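Local atomic coordinates of peroxiredoxin (Akkermansia muciniphila, PDB entry 6KHX), a protein that probably reduces peroxides as a typical 2-Cys peroxiredoxin, a thiol peroxidase of the thioredoxin superfamily that assembles here into ten chains. Residues Y35-F40 with L140-K145; C73-E78 with V102-K107; K43-V48 with W82-T87. All coordinates share one frame; numbering follows the deposited sequence.

Interaction 1: residues Y35-F40 with L140-K145; sequences YVILFF and LFLIDK
This contact is an antiparallel strand pairing within the mixed sheet of the thioredoxin-like peroxiredoxin fold, where V36 pairs with I143 and L38 with F141. The axes of strands 35-40 and 140-143 approach to 4.7 Å, and their directions differ by 164°. Four backbone hydrogen bonds carry the pairing: V36 and I143 exchange two, from V36 N to I143 O and from I143 N to V36 O, and L38 and F141 exchange the other two in the same way. I37-L142 and F39-L140 are the non-hydrogen-bonded pairs. Their side chains leave by the face opposite that of V36, L38, F141 and I143, and both faces are buried. On the I37 face, I37 CD1 rests 3.7 Å from L142 CD1, while its other branch, CG2, lies 4.0 Å from L140 CD1. Helix 163-179 covers part of this face through V169 and L173. On the V36 face, V36 CB and I143 CB meet at 4.0 Å. Where strand 35-40 ends, the rings of F40 and F141 touch rim to rim with planes at 83°, neither lying over the other, and Y113 meets both. F40 reaches this place because its CG is anti to the carbonyl carbon (chi1 -58°). At the opposite end the extended K145 side chain crosses that of Y35 obliquely, while the Y35 hydroxyl is hydrogen-bonded to E177. D144 OD2 forms a salt bridge with R150, while OD1 accepts hydrogen bonds from the backbone N atoms of D146 and I148. K145 CG stands 4.3 Å above the plane of the Y35 ring, over its centre, and I143 O lies at the edge of that ring.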
loop_
_atom_site.group_PDB
_atom_site.type_symbol
_atom_site.label_atom_id
_atom_site.label_comp_id
_atom_site.label_asym_id
_atom_site.label_seq_id
_atom_site.Cartn_x
_atom_site.Cartn_y
_atom_site.Cartn_z
ATOM N N TYR B 35 -30.385 -32.927 16.343
ATOM C CA TYR B 35 -29.633 -32.834 15.098
ATOM C C TYR B 35 -30.443 -32.035 14.089
ATOM O O TYR B 35 -31.644 -31.825 14.256
ATOM C CB TYR B 35 -29.352 -34.215 14.510
ATOM C CG TYR B 35 -28.680 -35.180 15.450
ATOM C CD1 TYR B 35 -29.421 -35.880 16.399
ATOM C CD2 TYR B 35 -27.312 -35.409 15.384
ATOM C CE1 TYR B 35 -28.818 -36.767 17.261
ATOM C CE2 TYR B 35 -26.699 -36.298 16.247
ATOM C CZ TYR B 35 -27.459 -36.973 17.182
ATOM O OH TYR B 35 -26.860 -37.858 18.041
ATOM N N VAL B 36 -29.779 -31.564 13.041
ATOM C CA VAL B 36 -30.460 -30.821 11.985
ATOM C C VAL B 36 -30.049 -31.394 10.638
ATOM O O VAL B 36 -28.857 -31.563 10.365
ATOM C CB VAL B 36 -30.163 -29.310 12.041
ATOM C CG1 VAL B 36 -30.938 -28.586 10.948
ATOM C CG2 VAL B 36 -30.512 -28.742 13.404
ATOM N N ILE B 37 -31.035 -31.697 9.803
ATOM C CA ILE B 37 -30.815 -31.915 8.380
ATOM C C ILE B 37 -31.277 -30.642 7.681
ATOM O O ILE B 37 -32.475 -30.335 7.653
ATOM C CB ILE B 37 -31.557 -33.154 7.864
ATOM C CG1 ILE B 37 -30.855 -34.428 8.332
ATOM C CG2 ILE B 37 -31.634 -33.144 6.343
ATOM C CD1 ILE B 37 -29.595 -34.728 7.574
ATOM N N LEU B 38 -30.322 -29.878 7.158
ATOM C CA LEU B 38 -30.597 -28.605 6.496
ATOM C C LEU B 38 -30.388 -28.786 4.999
ATOM O O LEU B 38 -29.295 -29.165 4.570
ATOM C CB LEU B 38 -29.680 -27.507 7.044
ATOM C CG LEU B 38 -29.711 -26.137 6.361
ATOM C CD1 LEU B 38 -31.046 -25.454 6.616
ATOM C CD2 LEU B 38 -28.557 -25.250 6.818
ATOM N N PHE B 39 -31.426 -28.540 4.200
ATOM C CA PHE B 39 -31.282 -28.711 2.759
ATOM C C PHE B 39 -31.760 -27.473 2.004
ATOM O O PHE B 39 -32.798 -26.884 2.324
ATOM C CB PHE B 39 -32.003 -29.988 2.251
ATOM C CG PHE B 39 -33.502 -29.900 2.241
ATOM C CD1 PHE B 39 -34.236 -30.130 3.390
ATOM C CD2 PHE B 39 -34.178 -29.627 1.063
ATOM C CE1 PHE B 39 -35.620 -30.056 3.373
ATOM C CE2 PHE B 39 -35.563 -29.558 1.038
ATOM C CZ PHE B 39 -36.283 -29.771 2.194
ATOM N N PHE B 40 -30.969 -27.091 1.002
ATOM C CA PHE B 40 -31.227 -25.972 0.109
ATOM C C PHE B 40 -31.699 -26.494 -1.242
ATOM O O PHE B 40 -31.148 -27.479 -1.758
ATOM C CB PHE B 40 -29.955 -25.135 -0.105
ATOM C CG PHE B 40 -29.354 -24.578 1.159
ATOM C CD1 PHE B 40 -28.581 -25.375 1.990
ATOM C CD2 PHE B 40 -29.538 -23.246 1.501
ATOM C CE1 PHE B 40 -28.023 -24.864 3.146
ATOM C CE2 PHE B 40 -28.976 -22.726 2.653
ATOM C CZ PHE B 40 -28.216 -23.533 3.476
ATOM N N LEU B 140 -27.121 -30.267 1.026
ATOM C CA LEU B 140 -27.649 -30.909 2.226
ATOM C C LEU B 140 -26.551 -31.022 3.273
ATOM O O LEU B 140 -25.408 -31.359 2.952
ATOM C CB LEU B 140 -28.240 -32.295 1.921
ATOM C CG LEU B 140 -28.865 -33.031 3.112
ATOM C CD1 LEU B 140 -30.150 -33.751 2.708
ATOM C CD2 LEU B 140 -27.872 -34.010 3.733
ATOM N N PHE B 141 -26.904 -30.713 4.521
ATOM C CA PHE B 141 -25.960 -30.715 5.631
ATOM C C PHE B 141 -26.551 -31.458 6.817
ATOM O O PHE B 141 -27.728 -31.269 7.161
ATOM C CB PHE B 141 -25.574 -29.290 6.072
ATOM C CG PHE B 141 -25.009 -28.448 4.968
ATOM C CD1 PHE B 141 -25.847 -27.821 4.055
ATOM C CD2 PHE B 141 -23.642 -28.308 4.825
ATOM C CE1 PHE B 141 -25.330 -27.062 3.034
ATOM C CE2 PHE B 141 -23.116 -27.549 3.803
ATOM C CZ PHE B 141 -23.960 -26.923 2.907
ATOM N N LEU B 142 -25.722 -32.301 7.433
ATOM C CA LEU B 142 -26.028 -32.934 8.708
ATOM C C LEU B 142 -25.295 -32.175 9.813
ATOM O O LEU B 142 -24.064 -32.064 9.784
ATOM C CB LEU B 142 -25.615 -34.404 8.698
ATOM C CG LEU B 142 -25.839 -35.110 10.037
ATOM C CD1 LEU B 142 -27.300 -34.970 10.461
ATOM C CD2 LEU B 142 -25.414 -36.568 9.973
ATOM N N ILE B 143 -26.051 -31.642 10.770
ATOM C CA ILE B 143 -25.527 -30.835 11.865
ATOM C C ILE B 143 -25.826 -31.565 13.168
ATOM O O ILE B 143 -26.982 -31.914 13.426
ATOM C CB ILE B 143 -26.162 -29.432 11.865
ATOM C CG1 ILE B 143 -25.997 -28.769 10.494
ATOM C CG2 ILE B 143 -25.566 -28.573 12.950
ATOM C CD1 ILE B 143 -26.899 -27.575 10.289
ATOM N N ASP B 144 -24.797 -31.806 13.983
ATOM C CA ASP B 144 -25.024 -32.542 15.222
ATOM C C ASP B 144 -25.558 -31.600 16.306
ATOM O O ASP B 144 -25.789 -30.407 16.079
ATOM C CB ASP B 144 -23.762 -33.306 15.648
ATOM C CG ASP B 144 -22.611 -32.408 16.114
ATOM O OD1 ASP B 144 -22.824 -31.232 16.486
ATOM O OD2 ASP B 144 -21.459 -32.902 16.103
ATOM N N LYS B 145 -25.778 -32.145 17.505
ATOM C CA LYS B 145 -26.376 -31.350 18.570
ATOM C C LYS B 145 -25.461 -30.230 19.051
ATOM O O LYS B 145 -25.934 -29.319 19.738
ATOM C CB LYS B 145 -26.776 -32.242 19.743
ATOM C CG LYS B 145 -27.998 -33.097 19.468
ATOM C CD LYS B 145 -28.406 -33.861 20.714
ATOM C CE LYS B 145 -29.607 -34.751 20.475
ATOM N NZ LYS B 145 -29.971 -35.475 21.722
#

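Interaction 2: residues C73-E78 with V102-K107; sequences CSTDSE and VSDINK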
loop_
_atom_site.group_PDB
_atom_site.type_symbol
_atom_site.label_atom_id
_atom_site.label_comp_id
_atom_site.label_asym_id
_atom_site.label_seq_id
_atom_site.Cartn_x
_atom_site.Cartn_y
_atom_site.Cartn_z
ATOM N N CYS B 73 -34.548 -24.687 2.862
ATOM C CA CYS B 73 -34.167 -23.303 2.640
ATOM C C CYS B 73 -33.978 -23.041 1.154
ATOM O O CYS B 73 -33.355 -23.841 0.447
ATOM C CB CYS B 73 -32.874 -22.967 3.391
ATOM S SG CYS B 73 -32.315 -21.273 3.156
ATOM N N SER B 74 -34.489 -21.895 0.703
ATOM C CA SER B 74 -34.182 -21.353 -0.612
ATOM C C SER B 74 -34.094 -19.841 -0.485
ATOM O O SER B 74 -34.472 -19.264 0.540
ATOM C CB SER B 74 -35.239 -21.735 -1.658
ATOM O OG SER B 74 -36.338 -20.837 -1.618
ATOM N N THR B 75 -33.618 -19.190 -1.550
ATOM C CA THR B 75 -33.476 -17.741 -1.545
ATOM C C THR B 75 -34.762 -17.021 -1.929
ATOM O O THR B 75 -34.726 -15.812 -2.175
ATOM C CB THR B 75 -32.328 -17.291 -2.461
ATOM O OG1 THR B 75 -32.558 -17.730 -3.804
ATOM C CG2 THR B 75 -31.001 -17.844 -1.966
ATOM N N ASP B 76 -35.884 -17.736 -2.010
ATOM C CA ASP B 76 -37.185 -17.109 -2.192
ATOM C C ASP B 76 -37.666 -16.482 -0.886
ATOM O O ASP B 76 -37.200 -16.816 0.208
ATOM C CB ASP B 76 -38.209 -18.128 -2.683
ATOM C CG ASP B 76 -37.796 -18.776 -3.980
ATOM O OD1 ASP B 76 -37.777 -18.078 -5.017
ATOM O OD2 ASP B 76 -37.463 -19.976 -3.956
ATOM N N SER B 77 -38.621 -15.566 -1.012
ATOM C CA SER B 77 -39.171 -14.895 0.154
ATOM C C SER B 77 -40.058 -15.837 0.972
ATOM O O SER B 77 -40.502 -16.892 0.508
ATOM C CB SER B 77 -39.975 -13.668 -0.267
ATOM O OG SER B 77 -41.303 -14.028 -0.613
ATOM N N GLU B 78 -40.331 -15.423 2.210
ATOM C CA GLU B 78 -41.249 -16.171 3.059
ATOM C C GLU B 78 -42.662 -16.168 2.487
ATOM O O GLU B 78 -43.439 -17.093 2.750
ATOM C CB GLU B 78 -41.245 -15.592 4.479
ATOM C CG GLU B 78 -41.878 -14.197 4.629
ATOM C CD GLU B 78 -40.947 -13.049 4.216
ATOM O OE1 GLU B 78 -39.932 -13.296 3.529
ATOM O OE2 GLU B 78 -41.226 -11.889 4.588
ATOM N N VAL B 102 -37.001 -22.033 5.486
ATOM C CA VAL B 102 -36.351 -20.756 5.751
ATOM C C VAL B 102 -36.295 -19.929 4.476
ATOM O O VAL B 102 -36.043 -20.453 3.385
ATOM C CB VAL B 102 -34.940 -20.991 6.319
ATOM C CG1 VAL B 102 -34.211 -19.664 6.542
ATOM C CG2 VAL B 102 -35.020 -21.791 7.592
ATOM N N SER B 103 -36.492 -18.623 4.613
ATOM C CA SER B 103 -36.340 -17.692 3.503
ATOM C C SER B 103 -34.955 -17.050 3.580
ATOM O O SER B 103 -34.718 -16.173 4.418
ATOM C CB SER B 103 -37.441 -16.635 3.537
ATOM O OG SER B 103 -37.164 -15.587 2.623
ATOM N N ASP B 104 -34.050 -17.471 2.694
ATOM C CA ASP B 104 -32.717 -16.870 2.586
ATOM C C ASP B 104 -32.768 -15.683 1.623
ATOM O O ASP B 104 -32.103 -15.640 0.589
ATOM C CB ASP B 104 -31.700 -17.911 2.127
ATOM C CG ASP B 104 -30.274 -17.362 2.057
ATOM O OD1 ASP B 104 -29.974 -16.335 2.703
ATOM O OD2 ASP B 104 -29.449 -17.955 1.332
ATOM N N ILE B 105 -33.574 -14.694 2.014
ATOM C CA ILE B 105 -33.959 -13.624 1.098
ATOM C C ILE B 105 -32.764 -12.763 0.700
ATOM O O ILE B 105 -32.756 -12.178 -0.390
ATOM C CB ILE B 105 -35.082 -12.787 1.734
ATOM C CG1 ILE B 105 -35.761 -11.895 0.692
ATOM C CG2 ILE B 105 -34.550 -11.965 2.899
ATOM C CD1 ILE B 105 -37.170 -11.490 1.084
ATOM N N ASN B 106 -31.736 -12.680 1.547
ATOM C CA ASN B 106 -30.535 -11.910 1.244
ATOM C C ASN B 106 -29.442 -12.741 0.591
ATOM O O ASN B 106 -28.406 -12.181 0.208
ATOM C CB ASN B 106 -29.973 -11.276 2.519
ATOM C CG ASN B 106 -30.878 -10.215 3.090
ATOM O OD1 ASN B 106 -31.618 -9.553 2.362
ATOM N ND2 ASN B 106 -30.834 -10.050 4.404
ATOM N N LYS B 107 -29.649 -14.051 0.444
ATOM C CA LYS B 107 -28.687 -15.001 -0.110
ATOM C C LYS B 107 -27.449 -15.174 0.764
ATOM O O LYS B 107 -26.479 -15.810 0.328
ATOM C CB LYS B 107 -28.251 -14.617 -1.531
ATOM C CG LYS B 107 -29.413 -14.297 -2.445
ATOM C CD LYS B 107 -28.956 -14.069 -3.863
ATOM C CE LYS B 107 -30.093 -13.557 -4.714
ATOM N NZ LYS B 107 -31.126 -14.601 -4.948
HETATM O O HOH W 1 -32.783 -13.812 -3.116
#
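The D104 side chain lies alongside that of T75, both pointing the same way, its carboxylate oxygen OD2 3.6 Å from T75 CG2. Its outer bonds go to helix 108-112, OD1 to I109 N and OD2 to S110 OG. The D76 carboxylate is met on the anti side of OD2, 28° out of its plane, by S74 OG. At the flat D76 peptide, the S103 hydroxyl donates to D76 O in the carbonyl plane, on a lone pair, at 2.7 Å. The S103 OG is anti to its own backbone N (chi1 169°), which directs it across to the 75-77 turn. An alanine here removes the hydroxyl that donates to D76 O, and the turn leading into helix 78-85 would probably be less firmly held against the end of strand 101-103. The setting is a beta-alpha-beta crossover: strands 68-74 and 101-103 lie parallel, joined through helix 78-85, whose N-cap is S77. D104 N donates to S74 O at 2.8 Å, whereas the bond from S74 N to V102 O is weak at 3.4 Å. C73 SG packs on D104 CB at 3.6 Å. K107, bent at its last torsion, has NZ donating to a water 2.6 Å away that lies near T75 O and I105 O; L134 O is a further partner of NZ.

Interaction 3: residues K43-V48 with W82-T87; sequences KDFTFV and WAWVNT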
loop_
_atom_site.group_PDB
_atom_site.type_symbol
_atom_site.label_atom_id
_atom_site.label_comp_id
_atom_site.label_asym_id
_atom_site.label_seq_id
_atom_site.Cartn_x
_atom_site.Cartn_y
_atom_site.Cartn_z
ATOM N N LYS B 43 -35.487 -22.924 -6.340
ATOM C CA LYS B 43 -36.600 -22.026 -6.631
ATOM C C LYS B 43 -37.926 -22.632 -6.190
ATOM O O LYS B 43 -38.205 -23.798 -6.487
ATOM C CB LYS B 43 -36.660 -21.729 -8.132
ATOM C CG LYS B 43 -35.769 -20.604 -8.616
ATOM C CD LYS B 43 -35.889 -20.459 -10.123
ATOM C CE LYS B 43 -34.720 -19.697 -10.702
ATOM N NZ LYS B 43 -34.736 -19.726 -12.184
ATOM N N ASP B 44 -38.744 -21.830 -5.506
ATOM C CA ASP B 44 -40.139 -22.184 -5.280
ATOM C C ASP B 44 -40.881 -22.278 -6.611
ATOM O O ASP B 44 -40.532 -21.610 -7.587
ATOM C CB ASP B 44 -40.832 -21.146 -4.385
ATOM C CG ASP B 44 -40.435 -21.252 -2.920
ATOM O OD1 ASP B 44 -39.646 -22.149 -2.563
ATOM O OD2 ASP B 44 -40.934 -20.436 -2.118
ATOM N N PHE B 45 -41.922 -23.116 -6.633
ATOM C CA PHE B 45 -42.802 -23.303 -7.796
ATOM C C PHE B 45 -42.069 -23.906 -8.990
ATOM O O PHE B 45 -42.384 -23.594 -10.138
ATOM C CB PHE B 45 -43.496 -22.004 -8.218
ATOM C CG PHE B 45 -44.328 -21.390 -7.142
ATOM C CD1 PHE B 45 -45.581 -21.895 -6.849
ATOM C CD2 PHE B 45 -43.864 -20.300 -6.427
ATOM C CE1 PHE B 45 -46.358 -21.327 -5.854
ATOM C CE2 PHE B 45 -44.636 -19.727 -5.433
ATOM C CZ PHE B 45 -45.884 -20.242 -5.146
ATOM N N THR B 46 -41.073 -24.751 -8.745
ATOM C CA THR B 46 -40.433 -25.450 -9.855
ATOM C C THR B 46 -40.781 -26.935 -9.796
ATOM O O THR B 46 -41.930 -27.287 -9.508
ATOM C CB THR B 46 -38.913 -25.215 -9.874
ATOM O OG1 THR B 46 -38.357 -25.408 -8.567
ATOM C CG2 THR B 46 -38.606 -23.805 -10.344
ATOM N N PHE B 47 -39.813 -27.810 -10.078
ATOM C CA PHE B 47 -40.110 -29.189 -10.467
ATOM C C PHE B 47 -39.570 -30.210 -9.472
ATOM O O PHE B 47 -40.364 -30.870 -8.796
ATOM C CB PHE B 47 -39.561 -29.416 -11.876
ATOM C CG PHE B 47 -39.759 -28.235 -12.792
ATOM C CD1 PHE B 47 -41.002 -27.626 -12.909
ATOM C CD2 PHE B 47 -38.690 -27.711 -13.508
ATOM C CE1 PHE B 47 -41.173 -26.525 -13.735
ATOM C CE2 PHE B 47 -38.858 -26.614 -14.341
ATOM C CZ PHE B 47 -40.100 -26.020 -14.456
ATOM N N VAL B 48 -38.247 -30.382 -9.368
ATOM C CA VAL B 48 -37.689 -31.344 -8.417
ATOM C C VAL B 48 -37.873 -30.854 -6.988
ATOM O O VAL B 48 -38.102 -31.648 -6.060
ATOM C CB VAL B 48 -36.203 -31.600 -8.727
ATOM C CG1 VAL B 48 -35.607 -32.586 -7.724
ATOM C CG2 VAL B 48 -36.036 -32.118 -10.130
ATOM N N TRP B 82 -44.934 -19.325 1.711
ATOM C CA TRP B 82 -46.289 -19.426 2.242
ATOM C C TRP B 82 -47.308 -19.678 1.135
ATOM O O TRP B 82 -48.204 -20.514 1.285
ATOM C CB TRP B 82 -46.629 -18.160 3.026
ATOM C CG TRP B 82 -48.090 -18.004 3.301
ATOM C CD1 TRP B 82 -48.793 -18.517 4.354
ATOM C CD2 TRP B 82 -49.035 -17.283 2.499
ATOM N NE1 TRP B 82 -50.116 -18.159 4.255
ATOM C CE2 TRP B 82 -50.289 -17.402 3.125
ATOM C CE3 TRP B 82 -48.938 -16.548 1.312
ATOM C CZ2 TRP B 82 -51.436 -16.812 2.606
ATOM C CZ3 TRP B 82 -50.076 -15.964 0.799
ATOM C CH2 TRP B 82 -51.310 -16.099 1.444
ATOM N N ALA B 83 -47.196 -18.959 0.018
ATOM C CA ALA B 83 -48.081 -19.217 -1.111
ATOM C C ALA B 83 -47.925 -20.648 -1.617
ATOM O O ALA B 83 -48.909 -21.286 -2.007
ATOM C CB ALA B 83 -47.804 -18.211 -2.230
ATOM N N TRP B 84 -46.702 -21.180 -1.585
ATOM C CA TRP B 84 -46.460 -22.508 -2.137
ATOM C C TRP B 84 -47.045 -23.597 -1.247
ATOM O O TRP B 84 -47.559 -24.604 -1.749
ATOM C CB TRP B 84 -44.964 -22.727 -2.333
ATOM C CG TRP B 84 -44.636 -23.699 -3.409
ATOM C CD1 TRP B 84 -45.471 -24.150 -4.386
ATOM C CD2 TRP B 84 -43.374 -24.341 -3.630
ATOM N NE1 TRP B 84 -44.806 -25.033 -5.205
ATOM C CE2 TRP B 84 -43.519 -25.169 -4.759
ATOM C CE3 TRP B 84 -42.135 -24.293 -2.982
ATOM C CZ2 TRP B 84 -42.471 -25.942 -5.256
ATOM C CZ3 TRP B 84 -41.098 -25.066 -3.474
ATOM C CH2 TRP B 84 -41.273 -25.878 -4.600
ATOM N N VAL B 85 -46.954 -23.436 0.077
ATOM C CA VAL B 85 -47.586 -24.410 0.962
ATOM C C VAL B 85 -49.103 -24.298 0.942
ATOM O O VAL B 85 -49.788 -25.176 1.481
ATOM C CB VAL B 85 -47.094 -24.294 2.420
ATOM C CG1 VAL B 85 -45.574 -24.401 2.486
ATOM C CG2 VAL B 85 -47.608 -23.024 3.071
ATOM N N ASN B 86 -49.646 -23.229 0.354
ATOM C CA ASN B 86 -51.080 -23.090 0.157
ATOM C C ASN B 86 -51.507 -23.401 -1.275
ATOM O O ASN B 86 -52.618 -23.043 -1.675
ATOM C CB ASN B 86 -51.540 -21.693 0.569
ATOM C CG ASN B 86 -51.651 -21.543 2.080
ATOM O OD1 ASN B 86 -52.640 -21.961 2.684
ATOM N ND2 ASN B 86 -50.640 -20.938 2.694
ATOM N N THR B 87 -50.644 -24.048 -2.056
ATOM C CA THR B 87 -50.991 -24.521 -3.388
ATOM C C THR B 87 -51.082 -26.038 -3.369
ATOM O O THR B 87 -50.127 -26.695 -2.932
ATOM C CB THR B 87 -49.949 -24.076 -4.419
ATOM O OG1 THR B 87 -49.892 -22.647 -4.454
ATOM C CG2 THR B 87 -50.311 -24.594 -5.806
#
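Aromatic contact comes first: F45 and W84 slide past each other in opposite directions, and the F45 ring meets the five-membered ring of W84 obliquely, centroids 4.2 Å apart and planes at 42°, which is neither a stack nor an edge-to-face pair. The closest part of the F45 rim is CD1 and CE1, facing W84 CD1. The CB of F45 points away from 82-87, yet the ring turns back to the helix because CG is anti to the carbonyl carbon (chi1 -58°). Two CH-pi contacts accompany the pair. W84 CB lies over the face of the F45 ring, 4.3 Å from its centroid, and D44 CA lies over the six-membered ring of W84, 3.8 Å from that centroid. The same indole face receives the backbone N of F45, 3.1 Å above the plane and offset toward the rim. At the edge of the F45 ring sit A83 CB, 4.0 Å from F45 CZ, and T87 OG1.

No hydrogen bond joins the two segments; the polar groups are held within each segment or from outside. T46 OG1 donates to K43 O at 2.6 Å, bracing the loop, and T87 OG1 to A83 O. D44 is gripped by Y41 and H81, and W84 NE1 by G92 O.

The loop follows strand 35-40 and leads into helix 48-58; T46 and C49 fit the P-x-x-x-T-x-x-C sequence that peroxiredoxins carry at their active site. W84, from helix 78-85, also packs on C49, P50 and L53 of helix 48-58, while F45 reaches A83 of the second subunit.

From the N terminus, the chain lays down strand 35-40, then the 43-48 loop, strand 68-74, helix 78-85, strand 101-103 and later strand 138-143. Interaction 1 closes the longest loop, 35-40 to 140-145, and encloses both others. Interactions 2 and 3 cross, since 43-48, 73-78, 82-87 and 102-107 alternate in partnership. Interaction 1 ties the late antiparallel strand to the sheet, interaction 2 closes the parallel crossover, and interaction 3 sets the 43-48 loop against helix 78-85. Interactions 1 and 2 meet where F40 CE2 lies 3.7 Å from C73 SG; interactions 2 and 3 meet at a probable hydrogen bond from D44 N to D76 OD2, 2.7 Å.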